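Local coordinates for protein lectin CEL-IV, C-type (Cucumaria echinata, PDB 3ALU) that is a C-type lectin that binds galactose-containing sugars such as raffinose through a calcium ion bound at its carbohydrate-recognition site, at residues S91-Q96 with G112-G117; V83-K88 with G132-V137. All blocks are in the same frame, centred on the assembly; numbering follows the deposited sequence.

Interaction 1 of 2, residues S91-Q96 with G112-G117. With CA (calcium ion), chain K; GLA (alpha-D-galactopyranose), chain E.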
loop_
_atom_site.group_PDB
_atom_site.type_symbol
_atom_site.label_atom_id
_atom_site.label_comp_id
_atom_site.label_asym_id
_atom_site.label_seq_id
_atom_site.Cartn_x
_atom_site.Cartn_y
_atom_site.Cartn_z
ATOM N N SER A 91 -32.087 23.742 -0.116
ATOM C CA SER A 91 -33.314 24.520 -0.330
ATOM C C SER A 91 -33.367 25.127 -1.725
ATOM O O SER A 91 -34.452 25.353 -2.293
ATOM C CB SER A 91 -33.437 25.599 0.731
ATOM O OG SER A 91 -33.631 25.014 1.999
ATOM N N THR A 92 -32.185 25.349 -2.311
ATOM C CA THR A 92 -32.085 25.735 -3.731
ATOM C C THR A 92 -31.010 24.882 -4.388
ATOM O O THR A 92 -30.250 24.164 -3.691
ATOM C CB THR A 92 -31.653 27.234 -3.929
ATOM O OG1 THR A 92 -30.259 27.377 -3.621
ATOM C CG2 THR A 92 -32.436 28.154 -3.005
ATOM N N ASN A 93 -30.919 24.968 -5.714
ATOM C CA ASN A 93 -30.030 24.072 -6.446
ATOM C C ASN A 93 -28.571 24.413 -6.254
ATOM O O ASN A 93 -27.725 23.570 -6.503
ATOM C CB ASN A 93 -30.332 24.039 -7.945
ATOM C CG ASN A 93 -31.530 23.175 -8.296
ATOM O OD1 ASN A 93 -32.099 22.481 -7.458
ATOM N ND2 ASN A 93 -31.923 23.224 -9.560
ATOM N N SER A 94 -28.264 25.644 -5.829
ATOM C CA SER A 94 -26.872 25.950 -5.501
ATOM C C SER A 94 -26.442 25.358 -4.161
ATOM O O SER A 94 -25.261 25.367 -3.858
ATOM C CB SER A 94 -26.580 27.450 -5.555
ATOM O OG SER A 94 -27.375 28.158 -4.626
ATOM N N ASP A 95 -27.392 24.851 -3.364
ATOM C CA ASP A 95 -27.088 24.335 -2.047
ATOM C C ASP A 95 -26.726 22.861 -2.146
ATOM O O ASP A 95 -27.424 22.008 -1.622
ATOM C CB ASP A 95 -28.252 24.550 -1.057
ATOM C CG ASP A 95 -28.544 26.023 -0.841
ATOM O OD1 ASP A 95 -29.702 26.432 -1.041
ATOM O OD2 ASP A 95 -27.602 26.778 -0.507
ATOM N N GLN A 96 -25.614 22.590 -2.818
ATOM C CA GLN A 96 -25.184 21.188 -3.001
ATOM C C GLN A 96 -24.077 20.906 -2.019
ATOM O O GLN A 96 -23.151 21.732 -1.876
ATOM C CB GLN A 96 -24.699 20.965 -4.435
ATOM C CG GLN A 96 -25.846 20.932 -5.417
ATOM C CD GLN A 96 -25.443 20.814 -6.846
ATOM O OE1 GLN A 96 -24.495 20.109 -7.190
ATOM N NE2 GLN A 96 -26.184 21.493 -7.713
ATOM N N GLY A 112 -30.452 18.791 -17.270
ATOM C CA GLY A 112 -31.769 18.968 -16.634
ATOM C C GLY A 112 -31.911 18.580 -15.162
ATOM O O GLY A 112 -32.984 18.802 -14.553
ATOM N N GLU A 113 -30.861 17.945 -14.620
ATOM C CA GLU A 113 -30.745 17.639 -13.172
ATOM C C GLU A 113 -29.788 18.613 -12.488
ATOM O O GLU A 113 -28.825 19.081 -13.102
ATOM C CB GLU A 113 -30.232 16.212 -12.956
ATOM C CG GLU A 113 -30.938 15.129 -13.759
ATOM C CD GLU A 113 -32.356 14.834 -13.287
ATOM O OE1 GLU A 113 -33.283 14.880 -14.128
ATOM O OE2 GLU A 113 -32.555 14.522 -12.099
ATOM N N PRO A 114 -30.036 18.942 -11.202
ATOM C CA PRO A 114 -31.151 18.501 -10.352
ATOM C C PRO A 114 -32.434 19.228 -10.684
ATOM O O PRO A 114 -32.400 20.419 -11.025
ATOM C CB PRO A 114 -30.685 18.885 -8.920
ATOM C CG PRO A 114 -29.694 19.974 -9.123
ATOM C CD PRO A 114 -29.075 19.797 -10.482
ATOM N N ASN A 115 -33.551 18.529 -10.588
ATOM C CA ASN A 115 -34.848 19.143 -10.915
ATOM C C ASN A 115 -35.934 18.768 -9.929
ATOM O O ASN A 115 -37.129 19.074 -10.143
ATOM C CB ASN A 115 -35.236 18.737 -12.343
ATOM C CG ASN A 115 -35.489 17.249 -12.481
ATOM O OD1 ASN A 115 -35.057 16.434 -11.647
ATOM N ND2 ASN A 115 -36.202 16.869 -13.527
ATOM N N ASN A 116 -35.543 18.107 -8.830
ATOM C CA ASN A 116 -36.506 17.650 -7.806
ATOM C C ASN A 116 -36.304 18.317 -6.457
ATOM O O ASN A 116 -36.850 17.869 -5.438
ATOM C CB ASN A 116 -36.510 16.117 -7.674
ATOM C CG ASN A 116 -37.098 15.440 -8.890
ATOM O OD1 ASN A 116 -36.410 14.730 -9.622
ATOM N ND2 ASN A 116 -38.398 15.697 -9.156
ATOM N N GLY A 117 -35.509 19.384 -6.427
ATOM C CA GLY A 117 -35.380 20.196 -5.194
ATOM C C GLY A 117 -36.682 20.845 -4.760
ATOM O O GLY A 117 -37.582 20.981 -5.590
HETATM CA CA CA K . -34.498 14.384 -10.798
HETATM C C1 GLA E . -37.618 10.795 -13.204
HETATM C C2 GLA E . -37.240 12.270 -13.007
HETATM C C3 GLA E . -35.822 12.586 -13.453
HETATM C C4 GLA E . -34.813 11.635 -12.797
HETATM C C5 GLA E . -35.285 10.181 -13.000
HETATM C C6 GLA E . -34.379 9.156 -12.299
HETATM O O2 GLA E . -38.126 13.115 -13.774
HETATM O O3 GLA E . -35.523 13.955 -13.136
HETATM O O4 GLA E . -34.784 11.950 -11.400
HETATM O O5 GLA E . -36.621 9.996 -12.498
HETATM O O6 GLA E . -34.494 9.364 -10.889
HETATM O O HOH W 1 -34.425 21.221 -8.289
#

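Interaction 2 of 2, residues V83-K88 with G132-V137. With CA (calcium ion), chain K; GLA (alpha-D-galactopyranose), chain E.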
loop_
_atom_site.group_PDB
_atom_site.type_symbol
_atom_site.label_atom_id
_atom_site.label_comp_id
_atom_site.label_asym_id
_atom_site.label_seq_id
_atom_site.Cartn_x
_atom_site.Cartn_y
_atom_site.Cartn_z
ATOM N N VAL A 83 -27.880 4.372 -8.123
ATOM C CA VAL A 83 -27.083 3.995 -6.977
ATOM C C VAL A 83 -26.743 5.268 -6.222
ATOM O O VAL A 83 -26.112 6.186 -6.813
ATOM C CB VAL A 83 -25.782 3.316 -7.474
ATOM C CG1 VAL A 83 -24.830 2.974 -6.309
ATOM C CG2 VAL A 83 -26.112 2.037 -8.351
ATOM N N TYR A 84 -27.114 5.356 -4.941
ATOM C CA TYR A 84 -26.860 6.544 -4.168
ATOM C C TYR A 84 -25.402 6.887 -4.028
ATOM O O TYR A 84 -24.567 6.013 -3.841
ATOM C CB TYR A 84 -27.426 6.440 -2.752
ATOM C CG TYR A 84 -28.878 6.755 -2.620
ATOM C CD1 TYR A 84 -29.420 7.955 -3.159
ATOM C CD2 TYR A 84 -29.713 5.921 -1.878
ATOM C CE1 TYR A 84 -30.777 8.247 -2.993
ATOM C CE2 TYR A 84 -31.063 6.216 -1.702
ATOM C CZ TYR A 84 -31.581 7.412 -2.239
ATOM O OH TYR A 84 -32.933 7.687 -2.078
ATOM N N ILE A 85 -25.125 8.189 -4.157
ATOM C CA ILE A 85 -23.851 8.763 -3.747
ATOM C C ILE A 85 -24.163 9.842 -2.699
ATOM O O ILE A 85 -25.360 10.110 -2.414
ATOM C CB ILE A 85 -23.111 9.349 -4.948
ATOM C CG1 ILE A 85 -23.972 10.437 -5.607
ATOM C CG2 ILE A 85 -22.754 8.223 -5.970
ATOM C CD1 ILE A 85 -23.259 11.096 -6.852
ATOM N N GLY A 86 -23.136 10.474 -2.156
ATOM C CA GLY A 86 -23.318 11.340 -0.964
ATOM C C GLY A 86 -23.833 12.757 -1.231
ATOM O O GLY A 86 -23.637 13.615 -0.394
ATOM N N MET A 87 -24.557 12.952 -2.340
ATOM C CA MET A 87 -24.986 14.312 -2.771
ATOM C C MET A 87 -26.325 14.743 -2.177
ATOM O O MET A 87 -27.331 14.058 -2.352
ATOM C CB MET A 87 -25.086 14.298 -4.309
ATOM C CG MET A 87 -25.653 15.584 -4.957
ATOM S SD MET A 87 -24.903 17.142 -4.442
ATOM C CE MET A 87 -23.309 17.051 -5.276
ATOM N N LYS A 88 -26.351 15.918 -1.519
ATOM C CA LYS A 88 -27.605 16.472 -1.005
ATOM C C LYS A 88 -27.833 17.809 -1.697
ATOM O O LYS A 88 -26.934 18.642 -1.720
ATOM C CB LYS A 88 -27.506 16.695 0.514
ATOM C CG LYS A 88 -27.299 15.408 1.294
ATOM C CD LYS A 88 -27.283 15.696 2.790
ATOM C CE LYS A 88 -25.995 16.379 3.193
ATOM N NZ LYS A 88 -25.741 16.391 4.677
ATOM N N GLY A 132 -24.494 6.802 -16.364
ATOM C CA GLY A 132 -23.804 6.966 -15.064
ATOM C C GLY A 132 -23.886 8.382 -14.497
ATOM O O GLY A 132 -23.620 8.615 -13.312
ATOM N N PHE A 133 -24.191 9.383 -15.324
ATOM C CA PHE A 133 -24.268 10.714 -14.769
ATOM C C PHE A 133 -25.455 10.814 -13.808
ATOM O O PHE A 133 -26.343 9.919 -13.796
ATOM C CB PHE A 133 -24.362 11.738 -15.939
ATOM C CG PHE A 133 -23.099 11.813 -16.741
ATOM C CD1 PHE A 133 -23.073 11.358 -18.063
ATOM C CD2 PHE A 133 -21.926 12.293 -16.168
ATOM C CE1 PHE A 133 -21.884 11.417 -18.811
ATOM C CE2 PHE A 133 -20.733 12.340 -16.900
ATOM C CZ PHE A 133 -20.728 11.877 -18.229
ATOM N N TRP A 134 -25.495 11.882 -13.016
ATOM C CA TRP A 134 -26.335 11.848 -11.807
ATOM C C TRP A 134 -27.768 12.316 -12.041
ATOM O O TRP A 134 -28.010 13.252 -12.826
ATOM C CB TRP A 134 -25.754 12.684 -10.667
ATOM C CG TRP A 134 -24.291 12.561 -10.467
ATOM C CD1 TRP A 134 -23.521 11.470 -10.737
ATOM C CD2 TRP A 134 -23.430 13.560 -9.930
ATOM N NE1 TRP A 134 -22.210 11.744 -10.415
ATOM C CE2 TRP A 134 -22.121 13.016 -9.904
ATOM C CE3 TRP A 134 -23.642 14.868 -9.414
ATOM C CZ2 TRP A 134 -20.984 13.752 -9.455
ATOM C CZ3 TRP A 134 -22.518 15.599 -8.963
ATOM C CH2 TRP A 134 -21.200 15.036 -8.989
ATOM N N ALA A 135 -28.683 11.696 -11.304
ATOM C CA ALA A 135 -30.068 12.173 -11.212
ATOM C C ALA A 135 -30.309 12.589 -9.778
ATOM O O ALA A 135 -29.714 12.005 -8.860
ATOM C CB ALA A 135 -31.052 11.061 -11.592
ATOM N N ASP A 136 -31.163 13.587 -9.547
ATOM C CA ASP A 136 -31.617 13.789 -8.165
ATOM C C ASP A 136 -32.972 13.133 -7.961
ATOM O O ASP A 136 -33.782 13.041 -8.911
ATOM C CB ASP A 136 -31.611 15.261 -7.705
ATOM C CG ASP A 136 -32.744 16.104 -8.334
ATOM O OD1 ASP A 136 -33.114 15.890 -9.498
ATOM O OD2 ASP A 136 -33.235 17.032 -7.652
ATOM N N VAL A 137 -33.152 12.617 -6.751
ATOM C CA VAL A 137 -34.344 11.828 -6.430
ATOM C C VAL A 137 -34.808 12.191 -5.039
ATOM O O VAL A 137 -34.067 12.735 -4.237
ATOM C CB VAL A 137 -34.043 10.286 -6.469
ATOM C CG1 VAL A 137 -33.557 9.801 -7.851
ATOM C CG2 VAL A 137 -33.068 9.852 -5.341
HETATM CA CA CA K . -34.498 14.384 -10.798
HETATM C C1 GLA E . -37.618 10.795 -13.204
HETATM C C2 GLA E . -37.240 12.270 -13.007
HETATM C C3 GLA E . -35.822 12.586 -13.453
HETATM C C4 GLA E . -34.813 11.635 -12.797
HETATM C C5 GLA E . -35.285 10.181 -13.000
HETATM C C6 GLA E . -34.379 9.156 -12.299
HETATM O O2 GLA E . -38.126 13.115 -13.774
HETATM O O3 GLA E . -35.523 13.955 -13.136
HETATM O O4 GLA E . -34.784 11.950 -11.400
HETATM O O5 GLA E . -36.621 9.996 -12.498
HETATM O O6 GLA E . -34.494 9.364 -10.889
#

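Interaction 1 of 2, residues S91-Q96 with G112-G117
The flat carboxamide of Asn93 lies over Pro114 of the Glu113-Pro114-Asn115 (EPN) carbohydrate-recognition motif of this C-type lectin fold. On one face of the amide sits Pro114 CG, 3.8 Å from Asn93 CG and almost equally far from its oxygen and nitrogen. Pro114 O lies on the same side, well out of the amide plane, and accepts only a weak hydrogen bond from Asn93 ND2 (3.2 Å, bent to 121°). Asn93 and Pro114 run past each other in opposite directions. Gln96 reaches the proline ring from another side, its NE2 4.1 Å from Pro114 CG, while Trp109 also packs on the ring.

Asn93 is presented by the type I turn from Thr92 to Asp95. Asp95 OD1 holds this turn by accepting from both Thr92 N and Thr92 OG1, the hydroxyl approaching from above the carboxylate plane. With CG beside the backbone N (chi1 -79°), the amide of Asn93 is directed at the motif, and Gln96 NE2 ties down the backbone beneath it by donating to Asn93 O (2.9 Å). Gln96 OE1 is in turn held by Trp109 NE1.

The peptide bond before Pro114 is cis, as in other C-type lectins, and Glu113 and Asn115 beside it both bind calcium. Glu113 OE2 contacts the ion at 2.3 Å, and Glu113 OE1 lies 2.6 Å from O3 of the galactose, so one carboxylate faces both metal and sugar. Asn116 adds a further ligand through OD1, and its ND2 is hydrogen-bonded to Tyr138 OH. Beside the proline, one water completes the join, donating to Asn93 OD1 and accepting from Gly117 N, each at 2.8 Å.

Interaction 2 of 2, residues V83-K88 with G132-V137
Ile85 turns CG1 between its backbone N and carbonyl carbon (chi1 59°) and, extended beyond it, sets CD1 over one face of the Trp134 indole. CD1 stands 3.7 Å from the centroid of the five-membered ring, only 7° off its normal, a CH-pi contact. Met87 instead bends at both chi2 and chi3, bringing its methyl CE to 4.0 Å from Trp134 CZ3, on the six-membered part of the same indole. At the far end of the strand, Val137 CG2 packs 3.7 Å from Tyr84 CE1; the tyrosine hydroxyl is hydrogen-bonded to Asn141 O.

The touching parts run nearly at right angles (96°), joining strand 82-89, which turns a corner at Gly86, to strand 134-137, whose Trp134-Ala135-Asp136 probably corresponds to the WND motif of C-type lectins, with alanine in place of its asparagine. Val137 divides its methyls, CG2 to Tyr84 and CG1 to galactose O6 (3.2 Å); Asp136 binds calcium through its backbone O and OD1, each at 2.4 Å. Across the contact the chemistry is apolar throughout, which implies that buried hydrocarbon and aromatic surface joins these strands, while Asp136 gives backbone O and OD1 to calcium and OD2 to Ser120 OG.

In the fold
Along the chain the order is 83-88, 91-96, 112-117, 132-137, so both segments of interaction 1 fall between the two segments of interaction 2. Their centres are about 12 Å apart; buried interaction 2 is centred about 7 Å, and surface interaction 1 about 17 Å, from the centre of the chain. Strand 82-89 carries 83-88 and runs on into the loop of 91-96; it and strand 134-137 both pair antiparallel with strand 120-125 of one mixed sheet. The two meet at Asp136, where Asn116 N probably donates to Asp136 OD2 (2.8 Å) and Asn115 N to Asp136 OD1. Strand 134-137 and the loop holding 112-117 thus share one calcium ion and one galactose.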